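Local coordinates for protein aspartate--tRNA(Asp/Asn) ligase (PDB 1WYD) that probably attaches L-aspartate to both tRNA(Asp) and tRNA(Asn), first activating the amino acid with ATP and then transferring it to the acceptor end of the tRNA, at residues G33-I38 against I59-T64; G46-D51 against L87-I92. All coordinates share one frame; numbering follows the deposited sequence.

Interaction 1. Residues G33-I38 against I59-T64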
loop_
_atom_site.group_PDB
_atom_site.type_symbol
_atom_site.label_atom_id
_atom_site.label_comp_id
_atom_site.label_asym_id
_atom_site.label_seq_id
_atom_site.Cartn_x
_atom_site.Cartn_y
_atom_site.Cartn_z
ATOM N N GLY B 33 -22.530 -18.874 42.322
ATOM C CA GLY B 33 -22.421 -17.525 42.842
ATOM C C GLY B 33 -21.194 -16.754 42.340
ATOM O O GLY B 33 -20.940 -15.640 42.787
ATOM N N LYS B 34 -20.428 -17.341 41.423
ATOM C CA LYS B 34 -19.330 -16.620 40.765
ATOM C C LYS B 34 -19.718 -16.190 39.354
ATOM O O LYS B 34 -20.445 -16.898 38.655
ATOM C CB LYS B 34 -18.060 -17.466 40.712
ATOM C CG LYS B 34 -17.412 -17.637 42.058
ATOM C CD LYS B 34 -16.298 -18.657 41.990
ATOM C CE LYS B 34 -15.275 -18.376 43.075
ATOM N NZ LYS B 34 -15.918 -18.031 44.391
ATOM N N LYS B 35 -19.234 -15.013 38.967
ATOM C CA LYS B 35 -19.430 -14.481 37.628
ATOM C C LYS B 35 -18.177 -14.722 36.808
ATOM O O LYS B 35 -17.076 -14.325 37.202
ATOM C CB LYS B 35 -19.716 -12.971 37.672
ATOM C CG LYS B 35 -19.947 -12.369 36.278
ATOM C CD LYS B 35 -20.934 -11.190 36.300
ATOM C CE LYS B 35 -22.265 -11.526 36.995
ATOM N NZ LYS B 35 -23.310 -12.035 36.061
ATOM N N PHE B 36 -18.354 -15.363 35.662
ATOM C CA PHE B 36 -17.240 -15.607 34.783
ATOM C C PHE B 36 -17.318 -14.684 33.566
ATOM O O PHE B 36 -18.316 -14.665 32.872
ATOM C CB PHE B 36 -17.228 -17.074 34.374
ATOM C CG PHE B 36 -16.815 -18.000 35.478
ATOM C CD1 PHE B 36 -17.767 -18.609 36.286
ATOM C CD2 PHE B 36 -15.476 -18.262 35.717
ATOM C CE1 PHE B 36 -17.392 -19.477 37.320
ATOM C CE2 PHE B 36 -15.090 -19.130 36.750
ATOM C CZ PHE B 36 -16.049 -19.731 37.554
ATOM N N ILE B 37 -16.273 -13.902 33.327
ATOM C CA ILE B 37 -16.225 -13.077 32.131
ATOM C C ILE B 37 -15.136 -13.575 31.211
ATOM O O ILE B 37 -13.976 -13.510 31.576
ATOM C CB ILE B 37 -15.953 -11.586 32.492
ATOM C CG1 ILE B 37 -16.823 -11.124 33.663
ATOM C CG2 ILE B 37 -16.194 -10.705 31.278
ATOM C CD1 ILE B 37 -16.491 -9.743 34.135
ATOM N N ILE B 38 -15.503 -14.083 30.025
ATOM C CA ILE B 38 -14.516 -14.258 28.982
ATOM C C ILE B 38 -14.296 -12.857 28.364
ATOM O O ILE B 38 -15.222 -12.222 27.827
ATOM C CB ILE B 38 -14.916 -15.326 27.912
ATOM C CG1 ILE B 38 -15.299 -16.690 28.504
ATOM C CG2 ILE B 38 -13.803 -15.521 26.871
ATOM C CD1 ILE B 38 -14.407 -17.247 29.601
ATOM N N ILE B 59 -20.647 -3.903 39.622
ATOM C CA ILE B 59 -20.609 -3.426 38.253
ATOM C C ILE B 59 -20.669 -4.598 37.263
ATOM O O ILE B 59 -21.376 -4.523 36.274
ATOM C CB ILE B 59 -19.433 -2.399 38.006
ATOM C CG1 ILE B 59 -19.689 -1.565 36.734
ATOM C CG2 ILE B 59 -18.036 -3.080 38.038
ATOM C CD1 ILE B 59 -18.778 -0.363 36.592
ATOM N N SER B 60 -20.020 -5.712 37.590
ATOM C CA SER B 60 -20.007 -6.887 36.708
ATOM C C SER B 60 -21.417 -7.361 36.351
ATOM O O SER B 60 -21.610 -8.029 35.339
ATOM C CB SER B 60 -19.175 -8.041 37.310
ATOM O OG SER B 60 -19.843 -8.700 38.388
ATOM N N GLN B 61 -22.391 -6.986 37.175
ATOM C CA GLN B 61 -23.775 -7.422 37.012
ATOM C C GLN B 61 -24.499 -6.612 35.958
ATOM O O GLN B 61 -25.537 -7.032 35.466
ATOM C CB GLN B 61 -24.533 -7.341 38.341
ATOM C CG GLN B 61 -24.112 -8.409 39.370
ATOM C CD GLN B 61 -24.856 -9.715 39.170
ATOM O OE1 GLN B 61 -25.053 -10.157 38.028
ATOM N NE2 GLN B 61 -25.299 -10.332 40.273
ATOM N N GLU B 62 -23.960 -5.452 35.607
ATOM C CA GLU B 62 -24.631 -4.599 34.633
ATOM C C GLU B 62 -23.991 -4.691 33.233
ATOM O O GLU B 62 -24.517 -4.139 32.259
ATOM C CB GLU B 62 -24.735 -3.161 35.149
ATOM C CG GLU B 62 -23.434 -2.389 35.173
ATOM C CD GLU B 62 -23.623 -0.980 35.736
ATOM O OE1 GLU B 62 -23.742 -0.858 36.993
ATOM O OE2 GLU B 62 -23.656 -0.005 34.918
ATOM N N LEU B 63 -22.884 -5.439 33.167
ATOM C CA LEU B 63 -22.108 -5.671 31.956
ATOM C C LEU B 63 -22.858 -6.476 30.895
ATOM O O LEU B 63 -23.660 -7.365 31.198
ATOM C CB LEU B 63 -20.809 -6.407 32.321
ATOM C CG LEU B 63 -19.748 -5.681 33.138
ATOM C CD1 LEU B 63 -18.506 -6.568 33.268
ATOM C CD2 LEU B 63 -19.380 -4.328 32.527
ATOM N N THR B 64 -22.564 -6.186 29.636
ATOM C CA THR B 64 -23.271 -6.788 28.520
ATOM C C THR B 64 -22.240 -7.123 27.512
ATOM O O THR B 64 -21.174 -6.508 27.515
ATOM C CB THR B 64 -24.233 -5.770 27.906
ATOM O OG1 THR B 64 -23.479 -4.626 27.443
ATOM C CG2 THR B 64 -25.133 -5.215 29.005
#
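The ammonium NZ of Lys35 has two partners: a salt bridge to OD2 of Asp30 and a weak hydrogen bond, 3.2 Å long, to OE1 of Gln61. CG of this lysine stands anti to the backbone N (chi1 -179°), and bends at chi2, chi3 and chi4 lead the chain to Gln61, whose side chain it crosses obliquely. CD of Lys35 lies 3.4 Å from both O and OG of Ser60. A small serine suits this place because it leaves room for the lysine methylenes, while its own hydroxyl is hydrogen-bonded to the carbonyl O of Phe57. An alanine in place of Lys35 would probably leave Asp30 without this positive partner, Gln61 OE1 without its weak bond, and a gap beside Ser60. Strand 34-41 belongs to the OB-fold barrel, and the short helix 57-60 with the loop after it packs against this strand, the helix lying between strands 44-50 and 68-77 in the sequence, as in the classic OB topology. Two residues along from Lys35, on the same side of the strand, Ile37 supplies the apolar part: its CD1 meets CD1 of Leu63 at 3.9 Å, the branched side chains crossing at about a right angle.

Interaction 2. Residues G46-D51 against L87-I92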
loop_
_atom_site.group_PDB
_atom_site.type_symbol
_atom_site.label_atom_id
_atom_site.label_comp_id
_atom_site.label_asym_id
_atom_site.label_seq_id
_atom_site.Cartn_x
_atom_site.Cartn_y
_atom_site.Cartn_z
ATOM N N GLY B 46 -9.201 -14.306 27.311
ATOM C CA GLY B 46 -8.911 -14.705 28.664
ATOM C C GLY B 46 -10.163 -15.009 29.465
ATOM O O GLY B 46 -11.277 -14.839 28.983
ATOM N N GLN B 47 -9.970 -15.459 30.702
ATOM C CA GLN B 47 -11.069 -15.788 31.616
ATOM C C GLN B 47 -10.877 -14.945 32.851
ATOM O O GLN B 47 -9.812 -14.982 33.457
ATOM C CB GLN B 47 -11.024 -17.282 31.999
ATOM C CG GLN B 47 -12.101 -17.771 32.969
ATOM C CD GLN B 47 -12.126 -19.302 33.088
ATOM O OE1 GLN B 47 -11.624 -19.871 34.073
ATOM N NE2 GLN B 47 -12.715 -19.966 32.089
ATOM N N VAL B 48 -11.889 -14.176 33.224
ATOM C CA VAL B 48 -11.828 -13.471 34.483
ATOM C C VAL B 48 -12.925 -13.971 35.407
ATOM O O VAL B 48 -14.006 -14.344 34.959
ATOM C CB VAL B 48 -11.709 -11.874 34.348
ATOM C CG1 VAL B 48 -11.583 -11.417 32.910
ATOM C CG2 VAL B 48 -12.785 -11.074 35.122
ATOM N N VAL B 49 -12.618 -14.003 36.697
ATOM C CA VAL B 49 -13.563 -14.407 37.729
ATOM C C VAL B 49 -13.852 -13.220 38.675
ATOM O O VAL B 49 -12.968 -12.431 39.006
ATOM C CB VAL B 49 -13.056 -15.676 38.499
ATOM C CG1 VAL B 49 -14.192 -16.371 39.272
ATOM C CG2 VAL B 49 -12.414 -16.679 37.547
ATOM N N VAL B 50 -15.116 -13.086 39.053
ATOM C CA VAL B 50 -15.552 -12.108 40.037
ATOM C C VAL B 50 -16.344 -12.904 41.055
ATOM O O VAL B 50 -17.475 -13.314 40.775
ATOM C CB VAL B 50 -16.493 -11.016 39.438
ATOM C CG1 VAL B 50 -16.418 -9.741 40.249
ATOM C CG2 VAL B 50 -16.174 -10.729 37.978
ATOM N N ASP B 51 -15.753 -13.152 42.223
ATOM C CA ASP B 51 -16.485 -13.848 43.275
ATOM C C ASP B 51 -17.401 -12.885 44.014
ATOM O O ASP B 51 -17.300 -11.666 43.843
ATOM C CB ASP B 51 -15.591 -14.690 44.218
ATOM C CG ASP B 51 -14.392 -13.934 44.754
ATOM O OD1 ASP B 51 -14.565 -12.769 45.190
ATOM O OD2 ASP B 51 -13.236 -14.449 44.807
ATOM N N LEU B 87 -7.867 -14.383 35.714
ATOM C CA LEU B 87 -7.745 -13.129 36.435
ATOM C C LEU B 87 -8.868 -13.050 37.441
ATOM O O LEU B 87 -10.033 -13.172 37.073
ATOM C CB LEU B 87 -7.913 -11.975 35.452
ATOM C CG LEU B 87 -7.043 -10.714 35.511
ATOM C CD1 LEU B 87 -7.821 -9.564 34.996
ATOM C CD2 LEU B 87 -6.524 -10.441 36.892
ATOM N N HIS B 88 -8.530 -12.830 38.710
ATOM C CA HIS B 88 -9.539 -12.725 39.753
ATOM C C HIS B 88 -9.833 -11.255 39.948
ATOM O O HIS B 88 -9.007 -10.518 40.460
ATOM C CB HIS B 88 -9.061 -13.411 41.040
ATOM C CG HIS B 88 -9.176 -14.909 40.997
ATOM N ND1 HIS B 88 -9.289 -15.683 42.135
ATOM C CD2 HIS B 88 -9.203 -15.775 39.950
ATOM C CE1 HIS B 88 -9.376 -16.957 41.793
ATOM N NE2 HIS B 88 -9.331 -17.040 40.474
ATOM N N ALA B 89 -11.000 -10.810 39.514
ATOM C CA ALA B 89 -11.221 -9.375 39.393
ATOM C C ALA B 89 -11.308 -8.668 40.750
ATOM O O ALA B 89 -11.919 -9.201 41.702
ATOM C CB ALA B 89 -12.443 -9.101 38.564
ATOM N N GLU B 90 -10.701 -7.481 40.839
ATOM C CA GLU B 90 -10.825 -6.636 42.026
ATOM C C GLU B 90 -11.530 -5.325 41.685
ATOM O O GLU B 90 -12.262 -4.751 42.507
ATOM C CB GLU B 90 -9.451 -6.345 42.648
ATOM C CG GLU B 90 -8.658 -7.584 43.066
ATOM C CD GLU B 90 -9.099 -8.187 44.404
ATOM O OE1 GLU B 90 -9.328 -7.434 45.383
ATOM O OE2 GLU B 90 -9.211 -9.434 44.483
ATOM N N GLU B 91 -11.297 -4.855 40.460
ATOM C CA GLU B 91 -11.873 -3.602 39.978
ATOM C C GLU B 91 -12.116 -3.685 38.484
ATOM O O GLU B 91 -11.246 -4.160 37.742
ATOM C CB GLU B 91 -10.957 -2.422 40.288
ATOM C CG GLU B 91 -11.660 -1.078 40.223
ATOM C CD GLU B 91 -10.733 0.093 40.523
ATOM O OE1 GLU B 91 -11.231 1.234 40.588
ATOM O OE2 GLU B 91 -9.511 -0.124 40.697
ATOM N N ILE B 92 -13.303 -3.227 38.070
ATOM C CA ILE B 92 -13.699 -3.174 36.682
ATOM C C ILE B 92 -14.237 -1.778 36.358
ATOM O O ILE B 92 -15.106 -1.236 37.058
ATOM C CB ILE B 92 -14.755 -4.291 36.348
ATOM C CG1 ILE B 92 -14.102 -5.691 36.325
ATOM C CG2 ILE B 92 -15.527 -3.990 35.021
ATOM C CD1 ILE B 92 -15.015 -6.822 36.818
#
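Strands 46-50 and 87-89 run parallel, at 34° to each other, in a sheet whose other neighbouring strands are antiparallel; Val48 pairs with Leu87 and Val49 with His88. This is the parallel pairing that closes an OB-fold barrel, between its third and fifth strands. Three backbone bonds join the edges: Leu87 N to Gln47 O (3.0 Å), Val49 N to Leu87 O (2.7 Å) and Ala89 N to Val49 O (2.6 Å). Val48 and Leu87 point to one face, where both are buried. Ala89 carries just a methyl, small enough to sit beside CG2 of Val48 and of Val50. Val49, beta-branched as strands favour, and His88 point to the other face; CG of His88 is anti to the carbonyl carbon (chi1 -78°), with the ring alongside Val49 and its NE2 hydrogen-bonded to Glu86. Beyond Ala89 the chain turns a corner at Glu90, where Glu90 and Glu91 form a classic beta bulge opposite Arg72, and Glu91 makes a salt bridge to that arginine. After the turn Ile92 points back toward strand 46-50, its CD1 4.2 Å from Val50 CG2. CD2 of His88 lies 4.1 Å from CG2 of Val49, which meets the ring obliquely.

Overall arrangement
The centres of the two interactions are 9 Å apart, within one OB-fold domain and about 38 Å from the centre of the chain, away from the predicted aspartate and ATP sites. Their segments alternate along the sequence: 33-38, 46-51, 59-64, then 87-92. Strands 34-41 and 44-50 are antiparallel neighbours, joined directly by Val48 N with Ile37 O and Val50 N with Lys35 O, and helix 57-60 follows the second of them. Interaction 1 sets the helix and its following loop against this pair of strands, whereas interaction 2 continues the sheet from 44-50 to 85-89. In class II aspartyl-tRNA synthetases, such an N-terminal OB domain recognises the tRNA anticodon.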